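Local atomic coordinates of eukaryotic initiation factor 4F subunit P150 (Saccharomyces cerevisiae, PDB entry 2VSO), a protein that helps form the eIF4F complex, which engages the mRNA cap and seeds assembly of the translation apparatus, and contributes here its eIF4A-binding middle domain. Residues C[41-46]-C[56-61]; C[34-39]-C[79-84]. One frame throughout, in Å; residues are numbered along the deposited sequence.

Interaction 1 (C[41-46]-C[56-61]); sequences KSLLNK and SSEILA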
# COMPACT_ATOMS: atom_id res chain seq x y z
N LYS C 41 1.73 23.91 4.49
CA LYS C 41 1.35 22.59 5.01
C LYS C 41 -0.01 22.22 4.46
O LYS C 41 -0.22 21.12 3.95
CB LYS C 41 1.27 22.59 6.54
CG LYS C 41 2.56 22.17 7.23
CD LYS C 41 2.35 22.08 8.74
CE LYS C 41 3.68 21.96 9.47
NZ LYS C 41 4.68 22.96 8.96
N SER C 42 -0.94 23.16 4.56
CA SER C 42 -2.30 22.93 4.12
C SER C 42 -2.34 22.66 2.63
O SER C 42 -3.03 21.75 2.17
CB SER C 42 -3.19 24.12 4.48
OG SER C 42 -4.57 23.79 4.40
N LEU C 43 -1.58 23.42 1.86
CA LEU C 43 -1.59 23.22 0.42
C LEU C 43 -0.86 21.95 -0.02
O LEU C 43 -1.24 21.33 -1.00
CB LEU C 43 -1.05 24.45 -0.29
CG LEU C 43 -2.02 25.62 -0.22
CD1 LEU C 43 -1.34 26.93 -0.62
CD2 LEU C 43 -3.21 25.34 -1.10
N LEU C 44 0.17 21.55 0.72
CA LEU C 44 0.90 20.35 0.35
C LEU C 44 0.15 19.07 0.77
O LEU C 44 0.28 18.03 0.12
CB LEU C 44 2.31 20.39 0.93
CG LEU C 44 3.25 21.33 0.16
CD1 LEU C 44 4.66 21.24 0.70
CD2 LEU C 44 3.24 21.03 -1.33
N ASN C 45 -0.63 19.16 1.84
CA ASN C 45 -1.45 18.05 2.31
C ASN C 45 -2.63 17.79 1.39
O ASN C 45 -3.18 16.70 1.36
CB ASN C 45 -2.01 18.33 3.72
CG ASN C 45 -0.97 18.17 4.81
OD1 ASN C 45 -0.01 17.39 4.68
ND2 ASN C 45 -1.15 18.92 5.89
N LYS C 46 -3.03 18.82 0.64
CA LYS C 46 -4.19 18.74 -0.25
C LYS C 46 -3.80 18.36 -1.67
O LYS C 46 -4.67 18.10 -2.50
CB LYS C 46 -4.91 20.09 -0.31
CG LYS C 46 -5.43 20.57 0.98
CD LYS C 46 -6.20 21.88 0.80
CE LYS C 46 -7.05 22.16 2.03
NZ LYS C 46 -7.69 23.48 1.96
N SER C 56 -1.68 23.60 -7.18
CA SER C 56 -0.39 24.08 -7.62
C SER C 56 -0.50 25.56 -8.05
O SER C 56 0.50 26.28 -8.18
CB SER C 56 0.17 23.21 -8.74
OG SER C 56 -0.63 23.34 -9.89
N SER C 57 -1.73 26.03 -8.27
CA SER C 57 -1.95 27.43 -8.60
C SER C 57 -1.89 28.25 -7.33
O SER C 57 -1.38 29.38 -7.32
CB SER C 57 -3.30 27.64 -9.28
OG SER C 57 -4.27 28.08 -8.35
N GLU C 58 -2.42 27.70 -6.25
CA GLU C 58 -2.39 28.41 -4.99
C GLU C 58 -0.99 28.44 -4.37
O GLU C 58 -0.59 29.44 -3.79
CB GLU C 58 -3.43 27.84 -4.03
CG GLU C 58 -4.82 27.81 -4.65
CD GLU C 58 -5.92 28.04 -3.64
OE1 GLU C 58 -7.06 28.30 -4.07
OE2 GLU C 58 -5.64 27.95 -2.43
N ILE C 59 -0.24 27.36 -4.53
CA ILE C 59 1.14 27.33 -4.06
C ILE C 59 2.02 28.30 -4.85
O ILE C 59 3.05 28.78 -4.36
CB ILE C 59 1.71 25.90 -4.12
CG1 ILE C 59 1.02 25.02 -3.07
CG2 ILE C 59 3.25 25.91 -3.94
CD1 ILE C 59 1.34 23.55 -3.21
N LEU C 60 1.61 28.61 -6.08
CA LEU C 60 2.38 29.52 -6.92
C LEU C 60 2.08 30.99 -6.59
O LEU C 60 2.91 31.87 -6.84
CB LEU C 60 2.12 29.21 -8.41
CG LEU C 60 2.51 30.25 -9.46
CD1 LEU C 60 4.01 30.40 -9.56
CD2 LEU C 60 1.91 29.86 -10.81
N ALA C 61 0.91 31.26 -6.01
CA ALA C 61 0.57 32.61 -5.57
C ALA C 61 1.33 32.93 -4.29
O ALA C 61 1.64 34.09 -4.01
CB ALA C 61 -0.93 32.75 -5.33
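Leu43 and Ile59 meet where two antiparallel helices come closest, and their side chains slide past one another in opposite directions. The closest approach is near the base of both side chains: CB of Leu43 lies 3.5 Å from CG1 of Ile59. Farther out, CD1 of Leu43 lies between that same methylene and Glu58, while its other branch, CD2, reaches over Glu58 and comes 3.9 Å from that residue's CB. Both leucine methyls are thus in use, and the side chain of Glu58 crosses that of Leu43 at about a right angle. Ile59 is extended at chi2 (170°), which carries CD1 on to a second leucine. There Leu44 CD2 touches Ile59 CD1 at 3.7 Å, again with the two side chains nearly perpendicular.

This is the hairpin pairing of consecutive helices that makes up a HEAT-like MIF4G domain. The segments 41-46 and 56-61 run at 156° to each other, their axes 9.8 Å apart at the closest approach. The side chains of Leu43, Leu44 and Ile59 make the centre of the contact apolar; no hydrogen bond joins the two segments.

Leu43 also packs on Ile55 and Ile62 of its partner helix, and Ile59 on Leu99 of helix 93-106, which extends the buried layer. At the margin, Glu58 bends at chi2 (-147°) and turns outward, where its OE1 forms a salt bridge with a basic side chain on the chain of another protein. Lys46, at the end of the first segment, makes a cation-pi contact with an aromatic side chain of that same partner, and both polar atoms of Asn45 bond to its backbone.

Interaction 2 (C[34-39]-C[79-84]); sequences DEVERK and IEQIFL
Segments 34-39 and 79-84 are both helical and come nearest at Glu37 and Gln81, whose CA atoms lie 7.8 Å apart, a gap bridged chiefly by one long side chain. Gln81 points its CB toward the other helix and runs extended beyond CG (chi2 -176°), which carries the amide across to the backbone of Val36 and Glu37. At the end of this reach NE2 donates to Val36 O, a weak bond of 3.4 Å that is nonetheless fairly straight, with an N-H...O angle of 163°. The other end of the amide lies over the Glu37 backbone without a hydrogen bond to it, Gln81 OE1 being 3.6 Å from Glu37 O.

Glu37 lies across this arm, the two side chains crossing at about a right angle. Its CG is the part that touches, 3.4 Å from Gln81 NE2 and 3.8 Å from Gln81 CD; the carboxylate beyond is turned 79° from the amide plane. Val36 contributes less: its CG1 comes within 4.0 Å of Gln81 NE2, while the valine also packs on Leu31 of the preceding loop.

Only 114 Å² is buried here in total, and the contact is partly open. The interior side of helix 73-88 faces other helices: Ile82 packs on Leu99 and Cys100, and Phe83 sets its ring edge-to-face with that of Phe179. By packing on Glu37 and a weak bond to Val36 O, the Gln81 arm bridges helix 33-45 and helix 73-88 in the layered helical stacking of the HEAT-like MIF4G fold.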
# COMPACT_ATOMS: atom_id res chain seq x y z
N ASP C 34 5.59 31.96 9.66
CA ASP C 34 4.55 31.06 10.17
C ASP C 34 3.36 30.96 9.23
O ASP C 34 2.96 29.87 8.85
CB ASP C 34 4.05 31.56 11.53
CG ASP C 34 3.30 30.49 12.29
OD1 ASP C 34 2.11 30.73 12.64
OD2 ASP C 34 3.90 29.43 12.56
N GLU C 35 2.79 32.10 8.86
CA GLU C 35 1.65 32.12 7.95
C GLU C 35 1.95 31.45 6.61
O GLU C 35 1.04 30.97 5.93
CB GLU C 35 1.16 33.56 7.73
CG GLU C 35 0.37 34.13 8.89
CD GLU C 35 0.01 35.59 8.71
OE1 GLU C 35 0.56 36.22 7.78
OE2 GLU C 35 -0.80 36.11 9.50
N VAL C 36 3.24 31.43 6.24
CA VAL C 36 3.68 30.79 5.00
C VAL C 36 4.00 29.30 5.17
O VAL C 36 4.03 28.56 4.19
CB VAL C 36 4.89 31.52 4.37
CG1 VAL C 36 5.75 30.54 3.55
CG2 VAL C 36 4.42 32.67 3.51
N GLU C 37 4.27 28.87 6.39
CA GLU C 37 4.48 27.45 6.65
C GLU C 37 3.13 26.75 6.86
O GLU C 37 2.98 25.56 6.58
CB GLU C 37 5.39 27.22 7.85
CG GLU C 37 6.87 27.22 7.50
CD GLU C 37 7.76 27.14 8.72
OE1 GLU C 37 7.32 26.54 9.73
OE2 GLU C 37 8.90 27.66 8.66
N ARG C 38 2.15 27.51 7.34
CA ARG C 38 0.85 26.94 7.63
C ARG C 38 0.07 26.79 6.34
O ARG C 38 -0.45 25.71 6.06
CB ARG C 38 0.09 27.76 8.68
CG ARG C 38 0.80 27.82 10.05
CD ARG C 38 0.06 28.68 11.08
NE ARG C 38 -1.11 28.01 11.62
CZ ARG C 38 -1.10 27.19 12.67
NH1 ARG C 38 0.04 26.92 13.29
NH2 ARG C 38 -2.23 26.62 13.08
N LYS C 39 0.01 27.84 5.53
CA LYS C 39 -0.69 27.73 4.26
C LYS C 39 -0.05 26.69 3.38
O LYS C 39 -0.74 26.03 2.61
CB LYS C 39 -0.76 29.06 3.53
CG LYS C 39 -1.90 29.93 4.03
CD LYS C 39 -1.65 31.41 3.82
CE LYS C 39 -2.72 32.22 4.53
NZ LYS C 39 -2.57 33.68 4.27
N ILE C 79 10.11 26.50 -1.84
CA ILE C 79 10.90 25.40 -2.39
C ILE C 79 11.34 24.45 -1.28
O ILE C 79 11.28 23.24 -1.42
CB ILE C 79 12.20 25.88 -3.11
CG1 ILE C 79 11.89 26.75 -4.33
CG2 ILE C 79 13.03 24.69 -3.51
CD1 ILE C 79 10.55 26.51 -4.94
N GLU C 80 11.79 25.01 -0.17
CA GLU C 80 12.38 24.21 0.89
C GLU C 80 11.33 23.30 1.51
O GLU C 80 11.63 22.19 1.97
CB GLU C 80 12.96 25.11 1.96
CG GLU C 80 13.55 24.36 3.14
CD GLU C 80 13.72 25.24 4.37
OE1 GLU C 80 14.39 24.79 5.32
OE2 GLU C 80 13.18 26.37 4.38
N GLN C 81 10.09 23.77 1.51
CA GLN C 81 8.99 23.03 2.09
C GLN C 81 8.50 21.93 1.15
O GLN C 81 8.00 20.90 1.61
CB GLN C 81 7.84 23.96 2.43
CG GLN C 81 7.97 24.65 3.76
CD GLN C 81 6.74 25.47 4.08
OE1 GLN C 81 5.65 24.93 4.28
NE2 GLN C 81 6.91 26.79 4.12
N ILE C 82 8.61 22.17 -0.15
CA ILE C 82 8.21 21.18 -1.14
C ILE C 82 9.17 20.01 -1.07
O ILE C 82 8.77 18.86 -1.20
CB ILE C 82 8.19 21.73 -2.57
CG1 ILE C 82 7.11 22.80 -2.71
CG2 ILE C 82 7.92 20.61 -3.55
CD1 ILE C 82 7.05 23.43 -4.07
N PHE C 83 10.45 20.31 -0.84
CA PHE C 83 11.45 19.26 -0.67
C PHE C 83 11.22 18.45 0.60
O PHE C 83 11.31 17.23 0.59
CB PHE C 83 12.87 19.83 -0.66
CG PHE C 83 13.50 19.91 -2.01
CD1 PHE C 83 14.60 19.14 -2.32
CD2 PHE C 83 12.98 20.76 -2.98
CE1 PHE C 83 15.20 19.23 -3.57
CE2 PHE C 83 13.57 20.83 -4.24
CZ PHE C 83 14.67 20.06 -4.53
N LEU C 84 10.94 19.14 1.70
CA LEU C 84 10.66 18.44 2.95
C LEU C 84 9.45 17.50 2.78
O LEU C 84 9.47 16.37 3.24
CB LEU C 84 10.45 19.44 4.09
CG LEU C 84 11.67 20.31 4.43
CD1 LEU C 84 11.33 21.36 5.46
CD2 LEU C 84 12.83 19.48 4.91

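Overall arrangement
From the N terminus the chain first enters helix 33-45, which takes part in both contacts: its earlier turns, 34-39, in interaction 2 and its C-terminal end, 41-46, in interaction 1. A short loop then leads into helix 52-64, and interaction 1 closes this tight hairpin, with 9 residues between its segments. The chain goes on to helix 73-88, where interaction 2 closes a wider loop of 39 intervening residues that encloses the smaller one. Their centres lie about 9 Å apart, and they meet where Leu44 CD1 packs 3.5 Å from Gln81 O. Together they tie helix 33-45, the first modelled helix, to the two helices that follow.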